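Local coordinates for protein PvdO (Pseudomonas aeruginosa, PDB 5HHA) that takes part in chromophore maturation in the periplasm, binds calcium and belongs to the formylglycine-generating-enzyme family, whose oxidase activity it may share, at residues A[81-93]-A[123-137]. Sequence-based numbering, arbitrary orientation. Where two conformers were deposited one is given.
Sequences RYQVTAGELDAYL and RQPAVCVDYNDVKNY
A single beta bridge, Thr-85 with Pro-125, and a crossing of two capped helices join 81-93 to 123-137 in the sulfatase-modifying-factor fold. Two backbone bonds define the bridge: Ala-126 N gives to Val-84 O (2.9 Å), in the carbonyl plane on a lone pair, and Ala-86 N gives to Gln-124 O (2.8 Å), close to straight. A water lies within hydrogen-bonding distance of both Val-84 O and Ala-126 O.

Beside it, Thr-85 and Glu-88 form a capping box. With chi1 at 67°, OG1 of Thr-85 lies between its own N and carbonyl carbon and accepts from Glu-88 N, while Glu-88 OE1 takes Thr-85 N from above the carboxylate plane. The second oxygen, Glu-88 OE2, meets the guanidinium edge of Arg-123 in a long salt bridge (3.4 Å to NH2); Thr-85 CG2 lies over one face of that guanidinium, and a water connects its NH2 to Thr-85 OG1.

Farther along, the axes of helix segments 86-93 and 131-137 approach to 11.6 Å at 73°. Tyr-137 and Tyr-92 form an offset edge-to-face (T-shaped) pair, the edge of Tyr-137 toward the face of Tyr-92 (planes 83° apart), and Tyr-137 CA makes a CH-pi contact over that face, 4.2 Å from the Tyr-92 ring centroid. Val-84 CG1 packs against Tyr-137 CZ, and Leu-89 CD2 touches both Ala-126 CB (3.8 Å) and Val-129 CG1 (3.7 Å). A water links Tyr-137 OH to Glu-88 O.

Val-84 and Val-129 also touch Phe-280 of strand 278-285, which ties the pair to the mixed sheet. Asp-130 and Asp-133 close a second capping box, so both helices begin with this helix N-terminal motif.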
ATOM      1  N   ARG A  81       3.423   8.515  -3.346  1.00  8.90           N
ATOM      2  CA  ARG A  81       2.051   8.799  -3.754  1.00  9.83           C
ATOM      3  C   ARG A  81       1.458   7.675  -4.585  1.00 10.20           C
ATOM      4  O   ARG A  81       0.222   7.524  -4.673  1.00  9.03           O
ATOM      5  CB  ARG A  81       1.924  10.162  -4.453  1.00  9.79           C
ATOM      6  CG  ARG A  81       2.618  10.324  -5.781  1.00 11.37           C
ATOM      7  CD  ARG A  81       2.217  11.676  -6.341  1.00 13.27           C
ATOM      8  NE  ARG A  81       2.786  11.967  -7.649  1.00 13.68           N
ATOM      9  CZ  ARG A  81       2.385  12.987  -8.403  1.00 14.25           C
ATOM     10  NH1 ARG A  81       1.445  13.816  -7.956  1.00 16.75           N
ATOM     11  NH2 ARG A  81       2.942  13.189  -9.596  1.00 17.76           N
ATOM     12  N   TYR A  82       2.342   6.912  -5.214  1.00  9.29           N
ATOM     13  CA  TYR A  82       1.995   5.683  -5.912  1.00  8.87           C
ATOM     14  C   TYR A  82       2.621   4.499  -5.182  1.00  8.66           C
ATOM     15  O   TYR A  82       3.559   4.668  -4.394  1.00  9.18           O
ATOM     16  CB  TYR A  82       2.577   5.683  -7.322  1.00  9.59           C
ATOM     17  CG  TYR A  82       2.234   6.893  -8.149  1.00  9.72           C
ATOM     18  CD1 TYR A  82       0.919   7.187  -8.449  1.00 10.38           C
ATOM     19  CD2 TYR A  82       3.222   7.742  -8.654  1.00 12.64           C
ATOM     20  CE1 TYR A  82       0.588   8.272  -9.230  1.00 12.88           C
ATOM     21  CE2 TYR A  82       2.893   8.837  -9.438  1.00 14.22           C
ATOM     22  CZ  TYR A  82       1.574   9.091  -9.691  1.00 12.29           C
ATOM     23  OH  TYR A  82       1.248  10.179 -10.471  1.00 16.32           O
ATOM     24  N   GLN A  83       2.123   3.307  -5.449  1.00  8.48           N
ATOM     25  CA  GLN A  83       2.887   2.113  -5.211  1.00  8.33           C
ATOM     26  C   GLN A  83       4.226   2.234  -5.959  1.00  8.52           C
ATOM     27  O   GLN A  83       4.305   2.851  -7.034  1.00  8.91           O
ATOM     28  CB  GLN A  83       2.081   0.906  -5.687  1.00  8.10           C
ATOM     29  CG  GLN A  83       0.889   0.593  -4.768  1.00  9.80           C
ATOM     30  CD  GLN A  83      -0.465   0.470  -5.456  1.00  7.36           C
ATOM     31  OE1 GLN A  83      -0.604   0.542  -6.679  1.00  8.86           O
ATOM     32  NE2 GLN A  83      -1.493   0.247  -4.628  1.00  8.37           N
ATOM     33  N   VAL A  84       5.277   1.675  -5.374  1.00  7.90           N
ATOM     34  CA  VAL A  84       6.569   1.685  -6.048  1.00  9.06           C
ATOM     35  C   VAL A  84       6.422   0.930  -7.356  1.00  8.42           C
ATOM     36  O   VAL A  84       5.775  -0.108  -7.411  1.00  8.84           O
ATOM     37  CB  VAL A  84       7.643   1.099  -5.148  1.00  8.99           C
ATOM     38  CG1 VAL A  84       8.974   0.913  -5.911  1.00 10.73           C
ATOM     39  CG2 VAL A  84       7.861   2.003  -3.939  1.00 10.22           C
ATOM     40  N   THR A  85       6.984   1.469  -8.434  1.00  8.50           N
ATOM     41  CA  THR A  85       6.725   0.901  -9.751  1.00  8.42           C
ATOM     42  C   THR A  85       7.722  -0.167 -10.142  1.00  8.76           C
ATOM     43  O   THR A  85       8.796  -0.285  -9.555  1.00  9.37           O
ATOM     44  CB  THR A  85       6.771   1.961 -10.859  1.00 10.58           C
ATOM     45  OG1 THR A  85       8.121   2.430 -10.981  1.00 10.29           O
ATOM     46  CG2 THR A  85       5.805   3.127 -10.597  1.00 12.76           C
ATOM     47  N   ALA A  86       7.351  -0.935 -11.148  1.00  9.32           N
ATOM     48  CA  ALA A  86       8.249  -1.939 -11.708  1.00  9.86           C
ATOM     49  C   ALA A  86       9.563  -1.317 -12.172  1.00 11.30           C
ATOM     50  O   ALA A  86      10.629  -1.896 -11.958  1.00 12.25           O
ATOM     51  CB  ALA A  86       7.587  -2.658 -12.849  1.00 10.86           C
ATOM     52  N   GLY A  87       9.507  -0.154 -12.811  1.00 10.67           N
ATOM     53  CA  GLY A  87      10.721   0.494 -13.267  1.00 11.04           C
ATOM     54  C   GLY A  87      11.565   0.966 -12.114  1.00 11.38           C
ATOM     55  O   GLY A  87      12.800   0.937 -12.168  1.00 12.63           O
ATOM     56  N   GLU A  88      10.917   1.409 -11.046  1.00 10.52           N
ATOM     57  CA  GLU A  88      11.659   1.854  -9.872  1.00 11.14           C
ATOM     58  C   GLU A  88      12.358   0.677  -9.213  1.00 11.57           C
ATOM     59  O   GLU A  88      13.526   0.776  -8.801  1.00 12.74           O
ATOM     60  CB  GLU A  88      10.737   2.577  -8.900  1.00 11.07           C
ATOM     61  CG  GLU A  88      10.410   3.974  -9.394  1.00 10.88           C
ATOM     62  CD  GLU A  88       9.132   4.592  -8.844  1.00 10.64           C
ATOM     63  OE1 GLU A  88       8.448   3.998  -7.976  1.00 10.18           O
ATOM     64  OE2 GLU A  88       8.832   5.732  -9.278  1.00 12.65           O
ATOM     65  N   LEU A  89      11.662  -0.445  -9.114  1.00 11.30           N
ATOM     66  CA  LEU A  89      12.296  -1.639  -8.570  1.00 11.94           C
ATOM     67  C   LEU A  89      13.437  -2.107  -9.476  1.00 12.31           C
ATOM     68  O   LEU A  89      14.500  -2.517  -8.979  1.00 13.65           O
ATOM     69  CB  LEU A  89      11.262  -2.743  -8.354  1.00 12.15           C
ATOM     70  CG  LEU A  89      11.769  -4.027  -7.670  1.00 13.81           C
ATOM     71  CD1 LEU A  89      12.143  -3.744  -6.225  1.00 16.15           C
ATOM     72  CD2 LEU A  89      10.724  -5.137  -7.765  1.00 14.40           C
ATOM     73  N   ASP A  90      13.234  -2.027 -10.780  1.00 12.24           N
ATOM     74  CA  ASP A  90      14.263  -2.467 -11.714  1.00 12.67           C
ATOM     75  C   ASP A  90      15.524  -1.633 -11.550  1.00 15.22           C
ATOM     76  O   ASP A  90      16.631  -2.143 -11.688  1.00 15.54           O
ATOM     77  CB  ASP A  90      13.756  -2.380 -13.151  1.00 15.49           C
ATOM     78  CG  ASP A  90      12.926  -3.568 -13.566  1.00 19.21           C
ATOM     79  OD1 ASP A  90      12.959  -4.613 -12.895  1.00 23.54           O
ATOM     80  OD2 ASP A  90      12.262  -3.457 -14.618  1.00 24.81           O
ATOM     81  N   ALA A  91      15.388  -0.352 -11.242  1.00 13.93           N
ATOM     82  CA  ALA A  91      16.557   0.491 -11.024  1.00 14.89           C
ATOM     83  C   ALA A  91      17.385   0.003  -9.826  1.00 16.83           C
ATOM     84  O   ALA A  91      18.632  -0.012  -9.839  1.00 17.51           O
ATOM     85  CB  ALA A  91      16.130   1.952 -10.841  1.00 17.95           C
ATOM     86  N   TYR A  92      16.705  -0.395  -8.767  1.00 14.30           N
ATOM     87  CA  TYR A  92      17.371  -0.993  -7.626  1.00 15.41           C
ATOM     88  C   TYR A  92      18.057  -2.322  -7.986  1.00 14.44           C
ATOM     89  O   TYR A  92      19.193  -2.559  -7.570  1.00 14.64           O
ATOM     90  CB  TYR A  92      16.328  -1.193  -6.523  1.00 14.58           C
ATOM     91  CG  TYR A  92      16.599  -2.280  -5.518  1.00 14.29           C
ATOM     92  CD1 TYR A  92      17.510  -2.086  -4.480  1.00 15.47           C
ATOM     93  CD2 TYR A  92      15.898  -3.475  -5.546  1.00 14.29           C
ATOM     94  CE1 TYR A  92      17.744  -3.059  -3.538  1.00 16.74           C
ATOM     95  CE2 TYR A  92      16.139  -4.464  -4.600  1.00 15.24           C
ATOM     96  CZ  TYR A  92      17.060  -4.239  -3.594  1.00 14.85           C
ATOM     97  OH  TYR A  92      17.294  -5.204  -2.637  1.00 16.78           O
ATOM     98  N   LEU A  93      17.376  -3.170  -8.745  1.00 12.57           N
ATOM     99  CA  LEU A  93      17.952  -4.456  -9.103  1.00 12.52           C
ATOM    100  C   LEU A  93      19.219  -4.248  -9.921  1.00 15.00           C
ATOM    101  O   LEU A  93      20.209  -4.942  -9.725  1.00 14.38           O
ATOM    102  CB  LEU A  93      16.940  -5.296  -9.880  1.00 14.30           C
ATOM    103  CG  LEU A  93      15.694  -5.641  -9.047  1.00 11.47           C
ATOM    104  CD1 LEU A  93      14.692  -6.339  -9.925  1.00 14.75           C
ATOM    105  CD2 LEU A  93      16.037  -6.513  -7.850  1.00 12.03           C
ATOM    106  N   ARG A 123       5.513   1.417 -15.428  1.00 10.70           N
ATOM    107  CA  ARG A 123       4.721   2.192 -14.486  1.00 10.89           C
ATOM    108  C   ARG A 123       3.650   1.369 -13.795  1.00 10.02           C
ATOM    109  O   ARG A 123       2.950   1.904 -12.946  1.00 10.05           O
ATOM    110  CB  ARG A 123       4.071   3.387 -15.169  1.00 11.90           C
ATOM    111  CG  ARG A 123       5.087   4.278 -15.859  1.00 16.00           C
ATOM    112  CD  ARG A 123       5.169   5.600 -15.248  1.00 39.80           C
ATOM    113  NE  ARG A 123       6.122   5.541 -14.167  1.00 35.58           N
ATOM    114  CZ  ARG A 123       5.976   6.148 -13.000  1.00 23.76           C
ATOM    115  NH1 ARG A 123       4.894   6.885 -12.746  1.00 36.37           N
ATOM    116  NH2 ARG A 123       6.941   6.015 -12.099  1.00 23.83           N
ATOM    117  N   GLN A 124       3.524   0.090 -14.106  1.00  9.68           N
ATOM    118  CA  GLN A 124       2.660  -0.746 -13.277  1.00  8.88           C
ATOM    119  C   GLN A 124       3.383  -0.988 -11.949  1.00  8.84           C
ATOM    120  O   GLN A 124       4.594  -0.847 -11.841  1.00  9.05           O
ATOM    121  CB  GLN A 124       2.349  -2.059 -13.976  1.00  9.85           C
ATOM    122  CG  GLN A 124       1.128  -1.978 -14.898  1.00  9.63           C
ATOM    123  CD  GLN A 124       1.076  -3.136 -15.870  1.00 10.00           C
ATOM    124  OE1 GLN A 124       0.595  -4.219 -15.563  1.00 12.00           O
ATOM    125  NE2 GLN A 124       1.577  -2.913 -17.076  1.00  8.94           N
ATOM    126  N   PRO A 125       2.638  -1.358 -10.890  1.00  8.36           N
ATOM    127  CA  PRO A 125       3.294  -1.568  -9.593  1.00  8.45           C
ATOM    128  C   PRO A 125       4.300  -2.709  -9.613  1.00  8.11           C
ATOM    129  O   PRO A 125       4.074  -3.766 -10.215  1.00  8.68           O
ATOM    130  CB  PRO A 125       2.133  -1.922  -8.648  1.00  9.01           C
ATOM    131  CG  PRO A 125       0.922  -1.398  -9.315  1.00 11.54           C
ATOM    132  CD  PRO A 125       1.177  -1.481 -10.802  1.00  8.82           C
ATOM    133  N   ALA A 126       5.397  -2.513  -8.896  1.00  8.38           N
ATOM    134  CA  ALA A 126       6.290  -3.614  -8.558  1.00  9.00           C
ATOM    135  C   ALA A 126       5.520  -4.650  -7.749  1.00  8.22           C
ATOM    136  O   ALA A 126       4.730  -4.312  -6.841  1.00  8.25           O
ATOM    137  CB  ALA A 126       7.454  -3.109  -7.744  1.00  9.55           C
ATOM    138  N   VAL A 127       5.745  -5.915  -8.045  1.00  8.75           N
ATOM    139  CA  VAL A 127       5.142  -7.019  -7.318  1.00  7.83           C
ATOM    140  C   VAL A 127       6.199  -8.130  -7.182  1.00  9.22           C
ATOM    141  O   VAL A 127       7.370  -7.936  -7.549  1.00 10.35           O
ATOM    142  CB  VAL A 127       3.881  -7.534  -8.050  1.00  8.13           C
ATOM    143  CG1 VAL A 127       2.773  -6.483  -8.020  1.00  9.36           C
ATOM    144  CG2 VAL A 127       4.193  -7.971  -9.498  1.00 10.35           C
ATOM    145  N   CYS A 128       5.796  -9.281  -6.652  1.00  8.40           N
ATOM    146  CA  CYS A 128       6.671 -10.450  -6.604  1.00  8.41           C
ATOM    147  C   CYS A 128       7.877 -10.192  -5.733  1.00 10.13           C
ATOM    148  O   CYS A 128       8.964 -10.741  -5.978  1.00 10.50           O
ATOM    149  CB  CYS A 128       7.043 -10.905  -8.024  1.00 10.12           C
ATOM    150  SG  CYS A 128       5.648 -11.590  -8.917  1.00 10.73           S
ATOM    151  N   VAL A 129       7.645  -9.397  -4.685  1.00  9.04           N
ATOM    152  CA  VAL A 129       8.609  -9.072  -3.641  1.00  9.40           C
ATOM    153  C   VAL A 129       8.077  -9.516  -2.275  1.00  9.82           C
ATOM    154  O   VAL A 129       6.868  -9.419  -1.992  1.00  9.07           O
ATOM    155  CB  VAL A 129       8.898  -7.557  -3.591  1.00  9.52           C
ATOM    156  CG1 VAL A 129       9.782  -7.127  -4.759  1.00 12.14           C
ATOM    157  CG2 VAL A 129       7.602  -6.728  -3.533  1.00 10.91           C
ATOM    158  N   ASP A 130       8.962 -10.025  -1.423  1.00  9.42           N
ATOM    159  CA  ASP A 130       8.554 -10.349  -0.062  1.00 10.17           C
ATOM    160  C   ASP A 130       8.842  -9.175   0.872  1.00  8.89           C
ATOM    161  O   ASP A 130       9.297  -8.120   0.492  1.00 10.04           O
ATOM    162  CB  ASP A 130       9.104 -11.717   0.459  1.00  9.98           C
ATOM    163  CG  ASP A 130      10.575 -11.689   0.851  1.00 11.49           C
ATOM    164  OD1 ASP A 130      11.220 -10.644   0.779  1.00 13.05           O
ATOM    165  OD2 ASP A 130      11.085 -12.769   1.267  1.00 14.22           O
ATOM    166  N   TYR A 131       8.519  -9.386   2.133  1.00  8.84           N
ATOM    167  CA  TYR A 131       8.626  -8.328   3.139  1.00  9.47           C
ATOM    168  C   TYR A 131      10.067  -7.825   3.275  1.00  9.35           C
ATOM    169  O   TYR A 131      10.324  -6.633   3.284  1.00 10.62           O
ATOM    170  CB  TYR A 131       8.097  -8.896   4.452  1.00 11.00           C
ATOM    171  CG  TYR A 131       8.099  -8.041   5.695  1.00  9.62           C
ATOM    172  CD1 TYR A 131       9.204  -8.008   6.533  1.00 11.48           C
ATOM    173  CD2 TYR A 131       6.953  -7.368   6.102  1.00 11.05           C
ATOM    174  CE1 TYR A 131       9.189  -7.307   7.735  1.00 12.41           C
ATOM    175  CE2 TYR A 131       6.924  -6.657   7.316  1.00  9.87           C
ATOM    176  CZ  TYR A 131       8.051  -6.628   8.113  1.00 10.06           C
ATOM    177  OH  TYR A 131       8.043  -5.965   9.336  1.00 11.71           O
ATOM    178  N   ASN A 132      11.005  -8.760   3.373  1.00 10.47           N
ATOM    179  CA  ASN A 132      12.414  -8.397   3.473  0.61 12.63           C
ATOM    180  C   ASN A 132      12.941  -7.685   2.233  1.00 11.62           C
ATOM    181  O   ASN A 132      13.777  -6.789   2.330  1.00 12.63           O
ATOM    182  CB  ASN A 132      13.247  -9.651   3.742  0.61 15.23           C
ATOM    183  CG  ASN A 132      14.644  -9.327   4.197  0.61 18.50           C
ATOM    184  OD1 ASN A 132      14.847  -8.832   5.303  0.61 23.88           O
ATOM    185  ND2 ASN A 132      15.618  -9.597   3.343  0.61 20.49           N
ATOM    186  N   ASP A 133      12.433  -8.069   1.065  1.00 12.10           N
ATOM    187  CA  ASP A 133      12.836  -7.398  -0.154  1.00 12.34           C
ATOM    188  C   ASP A 133      12.497  -5.911  -0.074  1.00 10.68           C
ATOM    189  O   ASP A 133      13.258  -5.062  -0.535  1.00 12.26           O
ATOM    190  CB  ASP A 133      12.086  -7.973  -1.357  1.00 11.27           C
ATOM    191  CG  ASP A 133      12.556  -9.349  -1.766  1.00 14.22           C
ATOM    192  OD1 ASP A 133      13.752  -9.666  -1.603  1.00 17.13           O
ATOM    193  OD2 ASP A 133      11.715 -10.102  -2.301  1.00 13.44           O
ATOM    194  N   VAL A 134      11.315  -5.600   0.464  1.00 11.54           N
ATOM    195  CA  VAL A 134      10.899  -4.214   0.641  1.00 11.18           C
ATOM    196  C   VAL A 134      11.839  -3.498   1.600  1.00 10.57           C
ATOM    197  O   VAL A 134      12.264  -2.374   1.341  1.00 11.55           O
ATOM    198  CB  VAL A 134       9.430  -4.119   1.135  1.00 11.59           C
ATOM    199  CG1 VAL A 134       9.073  -2.687   1.449  1.00 12.03           C
ATOM    200  CG2 VAL A 134       8.485  -4.675   0.074  1.00 11.79           C
ATOM    201  N   LYS A 135      12.172  -4.143   2.706  1.00 11.07           N
ATOM    202  CA  LYS A 135      13.118  -3.541   3.636  1.00 11.25           C
ATOM    203  C   LYS A 135      14.453  -3.285   2.944  1.00 12.24           C
ATOM    204  O   LYS A 135      15.073  -2.229   3.154  1.00 12.99           O
ATOM    205  CB  LYS A 135      13.308  -4.428   4.870  1.00 13.31           C
ATOM    206  CG  LYS A 135      12.031  -4.549   5.712  1.00 15.08           C
ATOM    207  CD  LYS A 135      12.181  -5.475   6.898  1.00 21.42           C
ATOM    208  CE  LYS A 135      13.186  -4.938   7.897  1.00 32.17           C
ATOM    209  NZ  LYS A 135      12.641  -3.765   8.629  1.00 41.00           N
ATOM    210  N   ASN A 136      14.911  -4.232   2.128  1.00 12.03           N
ATOM    211  CA  ASN A 136      16.176  -4.050   1.407  1.00 11.55           C
ATOM    212  C   ASN A 136      16.131  -2.900   0.430  1.00 12.60           C
ATOM    213  O   ASN A 136      17.100  -2.131   0.335  1.00 13.48           O
ATOM    214  CB  ASN A 136      16.582  -5.325   0.687  1.00 13.66           C
ATOM    215  CG  ASN A 136      17.008  -6.418   1.618  1.00 16.64           C
ATOM    216  OD1 ASN A 136      17.340  -6.175   2.771  1.00 17.32           O
ATOM    217  ND2 ASN A 136      17.019  -7.640   1.116  1.00 19.35           N
ATOM    218  N   TYR A 137      15.023  -2.750  -0.290  1.00 12.83           N
ATOM    219  CA  TYR A 137      14.849  -1.647  -1.214  1.00 13.29           C
ATOM    220  C   TYR A 137      14.922  -0.330  -0.440  1.00 12.90           C
ATOM    221  O   TYR A 137      15.580   0.609  -0.861  1.00 13.89           O
ATOM    222  CB  TYR A 137      13.497  -1.762  -1.949  1.00 10.49           C
ATOM    223  CG  TYR A 137      13.177  -0.573  -2.830  1.00 12.48           C
ATOM    224  CD1 TYR A 137      13.775  -0.437  -4.073  1.00 12.78           C
ATOM    225  CD2 TYR A 137      12.301   0.431  -2.418  1.00 11.54           C
ATOM    226  CE1 TYR A 137      13.519   0.646  -4.871  1.00 12.86           C
ATOM    227  CE2 TYR A 137      12.034   1.513  -3.200  1.00 12.61           C
ATOM    228  CZ  TYR A 137      12.646   1.620  -4.425  1.00 11.67           C
ATOM    229  OH  TYR A 137      12.353   2.718  -5.169  1.00 13.10           O
TER
HETATM  230  O   HOH W   1       4.361  -1.869  -5.617  1.00  9.00           O
HETATM  231  O   HOH W   2       9.021   3.838 -13.304  1.00 18.90           O
HETATM  232  O   HOH W   3      13.973   3.141  -7.328  1.00 14.14           O
HETATM  233  O   HOH W   4      15.045  -6.215  -2.422  1.00 23.62           O